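Local atomic coordinates of protein CbbY (Rhodobacter sphaeroides, PDB entry 4UAS), a protein that hydrolyses the rubisco inhibitor xylulose 1,5-bisphosphate to xylulose 5-phosphate and phosphate, as a selective, magnesium-dependent sugar phosphatase of the HAD superfamily. Residues E26-L31 with A72-A77; E80-L85 with L119-A124; G108-V113 with I137-A142. All blocks are in the same frame, centred on the assembly; numbering follows the deposited sequence.

Interaction 1 (E26-L31 with A72-A77); sequences ETFAAL and ADIHRA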
loop_
_atom_site.group_PDB
_atom_site.type_symbol
_atom_site.label_atom_id
_atom_site.label_comp_id
_atom_site.label_asym_id
_atom_site.label_seq_id
_atom_site.Cartn_x
_atom_site.Cartn_y
_atom_site.Cartn_z
ATOM N N GLU A 26 -4.532 10.513 16.391
ATOM C CA GLU A 26 -4.208 10.199 17.777
ATOM C C GLU A 26 -2.797 10.610 18.148
ATOM O O GLU A 26 -2.534 10.994 19.272
ATOM C CB GLU A 26 -4.534 8.731 18.040
ATOM C CG GLU A 26 -6.007 8.408 18.039
ATOM C CD GLU A 26 -6.362 6.994 18.422
ATOM O OE1 GLU A 26 -5.450 6.172 18.652
ATOM O OE2 GLU A 26 -7.589 6.714 18.472
ATOM N N THR A 27 -1.880 10.465 17.200
ATOM C CA THR A 27 -0.489 10.875 17.417
ATOM C C THR A 27 -0.417 12.397 17.613
ATOM O O THR A 27 0.232 12.911 18.508
ATOM C CB THR A 27 0.390 10.390 16.286
ATOM O OG1 THR A 27 0.405 8.981 16.245
ATOM C CG2 THR A 27 1.830 10.894 16.503
ATOM N N PHE A 28 -1.118 13.100 16.774
ATOM C CA PHE A 28 -1.137 14.559 16.858
ATOM C C PHE A 28 -1.684 14.984 18.238
ATOM O O PHE A 28 -1.124 15.855 18.888
ATOM C CB PHE A 28 -2.001 15.156 15.758
ATOM C CG PHE A 28 -1.514 14.872 14.323
ATOM C CD1 PHE A 28 -0.229 14.484 14.044
ATOM C CD2 PHE A 28 -2.415 15.006 13.289
ATOM C CE1 PHE A 28 0.149 14.217 12.739
ATOM C CE2 PHE A 28 -2.062 14.725 12.000
ATOM C CZ PHE A 28 -0.761 14.328 11.707
ATOM N N ALA A 29 -2.782 14.355 18.686
ATOM C CA ALA A 29 -3.330 14.731 19.976
ATOM C C ALA A 29 -2.323 14.437 21.077
ATOM O O ALA A 29 -2.165 15.262 22.000
ATOM C CB ALA A 29 -4.644 13.994 20.236
ATOM N N ALA A 30 -1.666 13.279 21.028
ATOM C CA ALA A 30 -0.700 12.928 22.040
ATOM C C ALA A 30 0.489 13.844 22.088
ATOM O O ALA A 30 1.078 14.076 23.166
ATOM C CB ALA A 30 -0.242 11.473 21.836
ATOM N N LEU A 31 0.866 14.398 20.952
ATOM C CA LEU A 31 1.927 15.360 20.804
ATOM C C LEU A 31 1.573 16.787 21.246
ATOM O O LEU A 31 2.453 17.631 21.360
ATOM C CB LEU A 31 2.457 15.331 19.396
ATOM C CG LEU A 31 3.188 14.060 19.011
ATOM C CD1 LEU A 31 3.656 14.105 17.563
ATOM C CD2 LEU A 31 4.424 13.827 19.904
ATOM N N ALA A 72 10.512 12.964 11.159
ATOM C CA ALA A 72 10.792 11.556 11.297
ATOM C C ALA A 72 10.326 10.970 12.659
ATOM O O ALA A 72 9.854 9.828 12.731
ATOM C CB ALA A 72 12.256 11.249 11.046
ATOM N N ASP A 73 10.423 11.787 13.740
ATOM C CA ASP A 73 9.998 11.377 15.047
ATOM C C ASP A 73 8.455 11.349 15.160
ATOM O O ASP A 73 7.904 10.474 15.828
ATOM C CB ASP A 73 10.614 12.279 16.122
ATOM C CG ASP A 73 12.129 12.141 16.151
ATOM O OD1 ASP A 73 12.647 11.025 16.272
ATOM O OD2 ASP A 73 12.771 13.084 15.780
ATOM N N ILE A 74 7.820 12.307 14.534
ATOM C CA ILE A 74 6.334 12.290 14.450
ATOM C C ILE A 74 5.861 11.006 13.753
ATOM O O ILE A 74 4.952 10.293 14.201
ATOM C CB ILE A 74 5.766 13.510 13.756
ATOM C CG1 ILE A 74 6.212 14.823 14.465
ATOM C CG2 ILE A 74 4.239 13.432 13.649
ATOM C CD1 ILE A 74 5.881 16.082 13.729
ATOM N N HIS A 75 6.506 10.725 12.621
ATOM C CA HIS A 75 6.188 9.532 11.834
ATOM C C HIS A 75 6.455 8.255 12.589
ATOM O O HIS A 75 5.635 7.308 12.515
ATOM C CB HIS A 75 6.910 9.569 10.511
ATOM C CG HIS A 75 6.592 8.449 9.586
ATOM N ND1 HIS A 75 7.555 7.534 9.190
ATOM C CD2 HIS A 75 5.443 8.065 9.004
ATOM C CE1 HIS A 75 6.995 6.608 8.436
ATOM N NE2 HIS A 75 5.711 6.904 8.293
ATOM N N ARG A 76 7.576 8.185 13.318
ATOM C CA ARG A 76 7.850 6.990 14.128
ATOM C C ARG A 76 6.747 6.756 15.153
ATOM O O ARG A 76 6.275 5.633 15.336
ATOM C CB ARG A 76 9.225 7.127 14.821
ATOM C CG ARG A 76 9.622 5.987 15.737
ATOM C CD ARG A 76 11.017 6.136 16.413
ATOM N NE ARG A 76 11.693 7.427 16.155
ATOM C CZ ARG A 76 12.282 7.766 14.992
ATOM N NH1 ARG A 76 12.883 8.959 14.857
ATOM N NH2 ARG A 76 12.271 6.926 13.941
ATOM N N ALA A 77 6.331 7.818 15.845
ATOM C CA ALA A 77 5.284 7.689 16.835
ATOM C C ALA A 77 3.954 7.212 16.184
ATOM O O ALA A 77 3.255 6.372 16.716
ATOM C CB ALA A 77 5.096 9.020 17.541
#
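T27 stands with CG2 anti to its backbone N, which aims this methyl at helix 71-87, while I74 on that helix likewise holds its CG2 branch anti to N and presents it to L31 and F28. Both methyls point into the space between two helices whose axes come within 10.0 Å, their N-to-C directions 118° apart. T27 CG2 lies 3.9 Å from A77 CB, tip to tip, and it also rests against the carbonyl oxygen of I74. A77 has only a methyl to offer, and here the two backbones come nearest, with CA of T27 and CA of A77 6.6 Å apart. The hydroxyl of T27 makes no bond across the contact: its OG1 sits beside its own backbone N and is hydrogen-bonded to the carbonyl of A23 one turn earlier, so the buried polar atom is satisfied within its own helix. L31, its chain extended at chi2 (178°), brings CD1 to 4.0 Å from I74 CG2 and nearly as close to I74 CG1. F28 adds the rim of its ring: CE1 is 4.3 Å from I74 CG2, which lies near the ring plane. The result is an apolar contact of modest extent, with the I74 side chain against F28 and L31. H75, R76 and A77 of helix 71-87 belong to the substrate site. W35 and W37 pack edge-to-face on F28, L69 closes over L31 and I74, and I55 of helix 51-61 reaches I74 as well. The contact thereby ties helix 17-31 to helix 71-87 inside the helical cap, which follows strand 4-7 of the core.

Interaction 2 (E80-L85 with L119-A124); sequences ERFVAL and LPNVEA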
loop_
_atom_site.group_PDB
_atom_site.type_symbol
_atom_site.label_atom_id
_atom_site.label_comp_id
_atom_site.label_asym_id
_atom_site.label_seq_id
_atom_site.Cartn_x
_atom_site.Cartn_y
_atom_site.Cartn_z
ATOM N N GLU A 80 4.254 3.467 15.302
ATOM C CA GLU A 80 4.040 2.660 16.499
ATOM C C GLU A 80 2.547 2.560 16.814
ATOM O O GLU A 80 2.032 1.484 17.168
ATOM C CB GLU A 80 4.806 3.245 17.649
ATOM C CG GLU A 80 6.335 3.127 17.480
ATOM C CD GLU A 80 7.117 3.913 18.499
ATOM O OE1 GLU A 80 6.493 4.598 19.364
ATOM O OE2 GLU A 80 8.360 3.879 18.419
ATOM N N ARG A 81 1.814 3.677 16.698
ATOM C CA ARG A 81 0.379 3.658 16.981
ATOM C C ARG A 81 -0.373 2.795 15.962
ATOM O O ARG A 81 -1.251 2.031 16.363
ATOM C CB ARG A 81 -0.217 5.071 17.074
ATOM C CG ARG A 81 0.160 5.893 18.299
ATOM C CD ARG A 81 -0.549 7.242 18.441
ATOM N NE ARG A 81 -0.224 7.856 19.704
ATOM C CZ ARG A 81 -0.996 7.765 20.797
ATOM N NH1 ARG A 81 -0.611 8.349 21.929
ATOM N NH2 ARG A 81 -2.182 7.151 20.769
ATOM N N PHE A 82 -0.041 2.931 14.688
ATOM C CA PHE A 82 -0.679 2.089 13.673
ATOM C C PHE A 82 -0.436 0.600 13.930
ATOM O O PHE A 82 -1.352 -0.211 13.817
ATOM C CB PHE A 82 -0.160 2.462 12.301
ATOM C CG PHE A 82 -0.777 1.653 11.180
ATOM C CD1 PHE A 82 -2.026 1.988 10.658
ATOM C CD2 PHE A 82 -0.154 0.539 10.679
ATOM C CE1 PHE A 82 -2.553 1.282 9.657
ATOM C CE2 PHE A 82 -0.691 -0.168 9.690
ATOM C CZ PHE A 82 -1.887 0.171 9.165
ATOM N N VAL A 83 0.814 0.244 14.240
ATOM C CA VAL A 83 1.134 -1.135 14.526
ATOM C C VAL A 83 0.269 -1.684 15.682
ATOM O O VAL A 83 -0.230 -2.798 15.635
ATOM C CB VAL A 83 2.648 -1.262 14.789
ATOM C CG1 VAL A 83 3.029 -2.630 15.421
ATOM C CG2 VAL A 83 3.433 -1.038 13.510
ATOM N N ALA A 84 0.112 -0.878 16.742
ATOM C CA ALA A 84 -0.697 -1.292 17.886
ATOM C C ALA A 84 -2.170 -1.432 17.482
ATOM O O ALA A 84 -2.842 -2.410 17.840
ATOM C CB ALA A 84 -0.569 -0.340 19.059
ATOM N N LEU A 85 -2.668 -0.478 16.684
ATOM C CA LEU A 85 -4.071 -0.545 16.250
ATOM C C LEU A 85 -4.332 -1.756 15.374
ATOM O O LEU A 85 -5.373 -2.408 15.504
ATOM C CB LEU A 85 -4.484 0.748 15.565
ATOM C CG LEU A 85 -4.657 2.019 16.404
ATOM C CD1 LEU A 85 -4.709 3.271 15.527
ATOM C CD2 LEU A 85 -5.878 1.884 17.271
ATOM N N LEU A 119 7.931 -0.470 6.506
ATOM C CA LEU A 119 8.082 -1.850 6.731
ATOM C C LEU A 119 7.324 -2.446 8.000
ATOM O O LEU A 119 6.660 -3.478 7.915
ATOM C CB LEU A 119 9.578 -2.232 6.791
ATOM C CG LEU A 119 9.828 -3.692 6.891
ATOM C CD1 LEU A 119 9.259 -4.463 5.685
ATOM C CD2 LEU A 119 11.362 -3.987 7.004
ATOM N N PRO A 120 7.410 -1.767 9.165
ATOM C CA PRO A 120 6.674 -2.277 10.299
ATOM C C PRO A 120 5.171 -2.410 10.042
ATOM O O PRO A 120 4.497 -3.241 10.658
ATOM C CB PRO A 120 6.962 -1.279 11.407
ATOM C CG PRO A 120 8.212 -0.584 11.012
ATOM C CD PRO A 120 8.298 -0.643 9.516
ATOM N N ASN A 121 4.637 -1.563 9.196
ATOM C CA ASN A 121 3.236 -1.652 8.864
ATOM C C ASN A 121 2.874 -2.896 8.062
ATOM O O ASN A 121 1.859 -3.509 8.272
ATOM C CB ASN A 121 2.798 -0.404 8.091
ATOM C CG ASN A 121 2.950 0.894 8.880
ATOM O OD1 ASN A 121 3.004 0.924 10.081
ATOM N ND2 ASN A 121 2.996 1.967 8.162
ATOM N N VAL A 122 3.770 -3.280 7.138
ATOM C CA VAL A 122 3.589 -4.502 6.388
ATOM C C VAL A 122 3.556 -5.700 7.350
ATOM O O VAL A 122 2.773 -6.615 7.227
ATOM C CB VAL A 122 4.683 -4.647 5.333
ATOM C CG1 VAL A 122 4.559 -5.962 4.557
ATOM C CG2 VAL A 122 4.716 -3.503 4.364
ATOM N N GLU A 123 4.571 -5.717 8.244
ATOM C CA GLU A 123 4.671 -6.815 9.196
ATOM C C GLU A 123 3.440 -6.902 10.076
ATOM O O GLU A 123 2.907 -7.976 10.292
ATOM C CB GLU A 123 5.931 -6.664 10.066
ATOM C CG GLU A 123 7.210 -6.938 9.298
ATOM C CD GLU A 123 7.363 -8.392 8.984
ATOM O OE1 GLU A 123 6.563 -9.310 9.439
ATOM O OE2 GLU A 123 8.349 -8.709 8.289
ATOM N N ALA A 124 2.957 -5.758 10.542
ATOM C CA ALA A 124 1.769 -5.758 11.410
ATOM C C ALA A 124 0.549 -6.284 10.660
ATOM O O ALA A 124 -0.240 -7.072 11.182
ATOM C CB ALA A 124 1.560 -4.334 11.939
#
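At the junction of the helical cap with the α/β core, F82 and V83 of helix 71-87 meet P120, N121 and A124 in the first turns of helix 119-129. The two helix segments lie side by side, 9.3 Å between axes and only 4° from parallel. F82 has CG anti to its backbone N (chi1 -179°), which swings the ring across to the amide of N121. There F82 CD2 comes 3.2 Å from N121 OD1, a tight approach, and F82 CE2 packs 3.8 Å from N121 CB. Ring and amide planes are turned 64° against each other, and the oxygen approaches the ring obliquely. N121 is gripped from one end: its ND2 is hydrogen-bonded to T117 OG1, which helps fix the rotation of the amide, whereas OD1, buried against F82, has no hydrogen-bonding partner in the model. H20 of helix 17-31 stacks on the F82 ring and also touches N121. Residues 115-121, following the end of strand 110-114, form the part of the HAD fold in which the second conserved motif is placed, and all seven bind substrate in this protein; N121, whose amide leans on the cap, is the last of them. V83 supplies the aliphatic half of the contact. Its CG2 settles over the start of the core helix, 3.8 Å from P120 O and 4.1 Å from P120 CB. The same methyl also lies 4.1 Å from A124 CB, while V83 CG1 meets that carbon from the other branch. A124 is small enough to let the backbones close in: CA of V83 and CA of A124 are 5.6 Å apart, and M86, one turn further along the cap helix, covers A124 as well.

Interaction 3 (G108-V113 with I137-A142); sequences GIRLAV and IFDVIA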
loop_
_atom_site.group_PDB
_atom_site.type_symbol
_atom_site.label_atom_id
_atom_site.label_comp_id
_atom_site.label_asym_id
_atom_site.label_seq_id
_atom_site.Cartn_x
_atom_site.Cartn_y
_atom_site.Cartn_z
ATOM N N GLY A 108 3.148 -22.327 -7.498
ATOM C CA GLY A 108 4.571 -22.005 -7.461
ATOM C C GLY A 108 4.919 -20.626 -7.949
ATOM O O GLY A 108 6.075 -20.333 -8.267
ATOM N N ILE A 109 3.956 -19.711 -7.937
ATOM C CA ILE A 109 4.147 -18.359 -8.404
ATOM C C ILE A 109 4.772 -17.519 -7.265
ATOM O O ILE A 109 4.333 -17.544 -6.130
ATOM C CB ILE A 109 2.801 -17.809 -8.834
ATOM C CG1 ILE A 109 2.381 -18.513 -10.130
ATOM C CG2 ILE A 109 2.879 -16.303 -9.134
ATOM C CD1 ILE A 109 0.968 -18.290 -10.454
ATOM N N ARG A 110 5.820 -16.775 -7.569
ATOM C CA ARG A 110 6.456 -15.991 -6.514
ATOM C C ARG A 110 5.673 -14.681 -6.318
ATOM O O ARG A 110 5.132 -14.090 -7.232
ATOM C CB ARG A 110 7.913 -15.716 -6.869
ATOM C CG ARG A 110 8.719 -16.995 -6.984
ATOM C CD ARG A 110 10.212 -16.715 -7.159
ATOM N NE ARG A 110 10.838 -16.388 -5.858
ATOM C CZ ARG A 110 11.738 -15.402 -5.673
ATOM N NH1 ARG A 110 12.131 -14.678 -6.690
ATOM N NH2 ARG A 110 12.291 -15.147 -4.494
ATOM N N LEU A 111 5.705 -14.202 -5.091
ATOM C CA LEU A 111 4.893 -13.069 -4.620
ATOM C C LEU A 111 5.776 -11.979 -4.023
ATOM O O LEU A 111 6.688 -12.249 -3.253
ATOM C CB LEU A 111 3.907 -13.567 -3.547
ATOM C CG LEU A 111 2.993 -14.692 -3.972
ATOM C CD1 LEU A 111 2.073 -15.095 -2.825
ATOM C CD2 LEU A 111 2.182 -14.434 -5.188
ATOM N N ALA A 112 5.422 -10.727 -4.321
ATOM C CA ALA A 112 6.092 -9.572 -3.766
ATOM C C ALA A 112 5.071 -8.584 -3.199
ATOM O O ALA A 112 3.943 -8.470 -3.746
ATOM C CB ALA A 112 6.984 -8.870 -4.773
ATOM N N VAL A 113 5.487 -7.804 -2.245
ATOM C CA VAL A 113 4.878 -6.532 -1.890
ATOM C C VAL A 113 5.715 -5.418 -2.504
ATOM O O VAL A 113 6.929 -5.471 -2.484
ATOM C CB VAL A 113 4.842 -6.364 -0.347
ATOM C CG1 VAL A 113 4.855 -4.958 0.134
ATOM C CG2 VAL A 113 3.623 -7.153 0.149
ATOM N N ILE A 137 4.786 -15.070 3.769
ATOM C CA ILE A 137 3.766 -14.875 2.736
ATOM C C ILE A 137 4.399 -14.434 1.436
ATOM O O ILE A 137 4.093 -14.994 0.400
ATOM C CB ILE A 137 2.681 -13.879 3.186
ATOM C CG1 ILE A 137 2.061 -14.314 4.525
ATOM C CG2 ILE A 137 1.568 -13.693 2.137
ATOM C CD1 ILE A 137 1.347 -15.627 4.460
ATOM N N PHE A 138 5.280 -13.409 1.524
ATOM C CA PHE A 138 5.856 -12.767 0.328
ATOM C C PHE A 138 7.328 -13.160 0.215
ATOM O O PHE A 138 8.106 -13.052 1.178
ATOM C CB PHE A 138 5.677 -11.273 0.439
ATOM C CG PHE A 138 4.214 -10.890 0.496
ATOM C CD1 PHE A 138 3.436 -10.887 -0.665
ATOM C CD2 PHE A 138 3.612 -10.525 1.675
ATOM C CE1 PHE A 138 2.079 -10.582 -0.593
ATOM C CE2 PHE A 138 2.264 -10.225 1.755
ATOM C CZ PHE A 138 1.486 -10.238 0.616
ATOM N N ASP A 139 7.710 -13.509 -0.991
ATOM C CA ASP A 139 9.106 -13.859 -1.308
ATOM C C ASP A 139 9.992 -12.610 -1.299
ATOM O O ASP A 139 11.192 -12.698 -0.988
ATOM C CB ASP A 139 9.141 -14.548 -2.650
ATOM C CG ASP A 139 8.317 -15.812 -2.650
ATOM O OD1 ASP A 139 8.752 -16.738 -2.012
ATOM O OD2 ASP A 139 7.187 -15.811 -3.175
ATOM N N VAL A 140 9.422 -11.463 -1.642
ATOM C CA VAL A 140 10.126 -10.200 -1.770
ATOM C C VAL A 140 9.273 -9.119 -1.152
ATOM O O VAL A 140 8.057 -9.063 -1.397
ATOM C CB VAL A 140 10.394 -9.871 -3.257
ATOM C CG1 VAL A 140 10.831 -8.411 -3.462
ATOM C CG2 VAL A 140 11.460 -10.816 -3.840
ATOM N N ILE A 141 9.873 -8.247 -0.330
ATOM C CA ILE A 141 9.183 -7.120 0.259
ATOM C C ILE A 141 9.940 -5.869 -0.107
ATOM O O ILE A 141 11.073 -5.642 0.338
ATOM C CB ILE A 141 8.996 -7.228 1.791
ATOM C CG1 ILE A 141 8.167 -8.499 2.111
ATOM C CG2 ILE A 141 8.305 -6.001 2.374
ATOM C CD1 ILE A 141 8.141 -8.859 3.561
ATOM N N ALA A 142 9.351 -5.011 -0.923
ATOM C CA ALA A 142 9.875 -3.741 -1.335
ATOM C C ALA A 142 8.964 -2.667 -0.690
ATOM O O ALA A 142 7.796 -2.544 -1.096
ATOM C CB ALA A 142 9.931 -3.638 -2.852
#
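V113 and F138 form the tight core where two strands of a β-α-β unit meet, strand 110-114 and the edge strand 140-142 that follows helix 119-129. V113 CG2, anti to the carbonyl carbon, stands over the centre of the F138 ring, 3.5 Å from its centroid and 3° off the ring normal, a CH-pi contact. I137 CG2 lies against the opposite face nearer the rim, so the ring is sandwiched between two methyls, and L111 CB lies 4.0 Å from F138 CD1. An alanine in place of F138 would probably open a gap between V113 and I137 and leave V113 CG2 without its aromatic floor. On the other side of the sheet A112 and V140 pair in parallel register, A112 CB 3.9 Å from V140 CB, with helix 155-164 packed on V140. L111 O takes two donors, D139 N and the more distant V140 N, where the chain turns into the edge strand. The looser side is the exposed D139. Its OD2 uses the lone pair directed away from OD1 to accept from L111 N, a nearly straight bond of 2.9 Å (166° at the hydrogen), a side-chain bond just before the ladder of backbone bonds. R110, modelled in two conformers, arches across D139 with planes of guanidinium and carboxylate oblique; its NE stays 4.4 Å from D139 OD1, beyond a salt bridge, and even that placement is doubtful. Toward the C-terminal end the backbone ladder becomes regular, V113 N giving to V140 O and A142 N to V113 O. Between the rungs, A112 CA directs its hydrogen at the same V140 O, 3.1 Å away.

Overall arrangement
The three contacts run from cap to core. Interactions 1 and 2 share helix 71-87, their centres 14 Å apart: its early turns pack on helix 17-31 within the cap, its later ones on core helix 119-129. Interaction 1 closes in sequence before the others open. Interactions 2 and 3, centred 19 Å apart, alternate along the chain, because helix 119-129 connects strands 110-114 and 140-142; L119 CD1 touches I141 CG2 at 3.8 Å. Interactions 1 and 3 lie 31 Å apart between centres, on opposite sides of the chain's centre. Helix 71-87 brings H75-K78 and helix 119-129 brings L119-N121 to the substrate site, so cap and core both contribute to it.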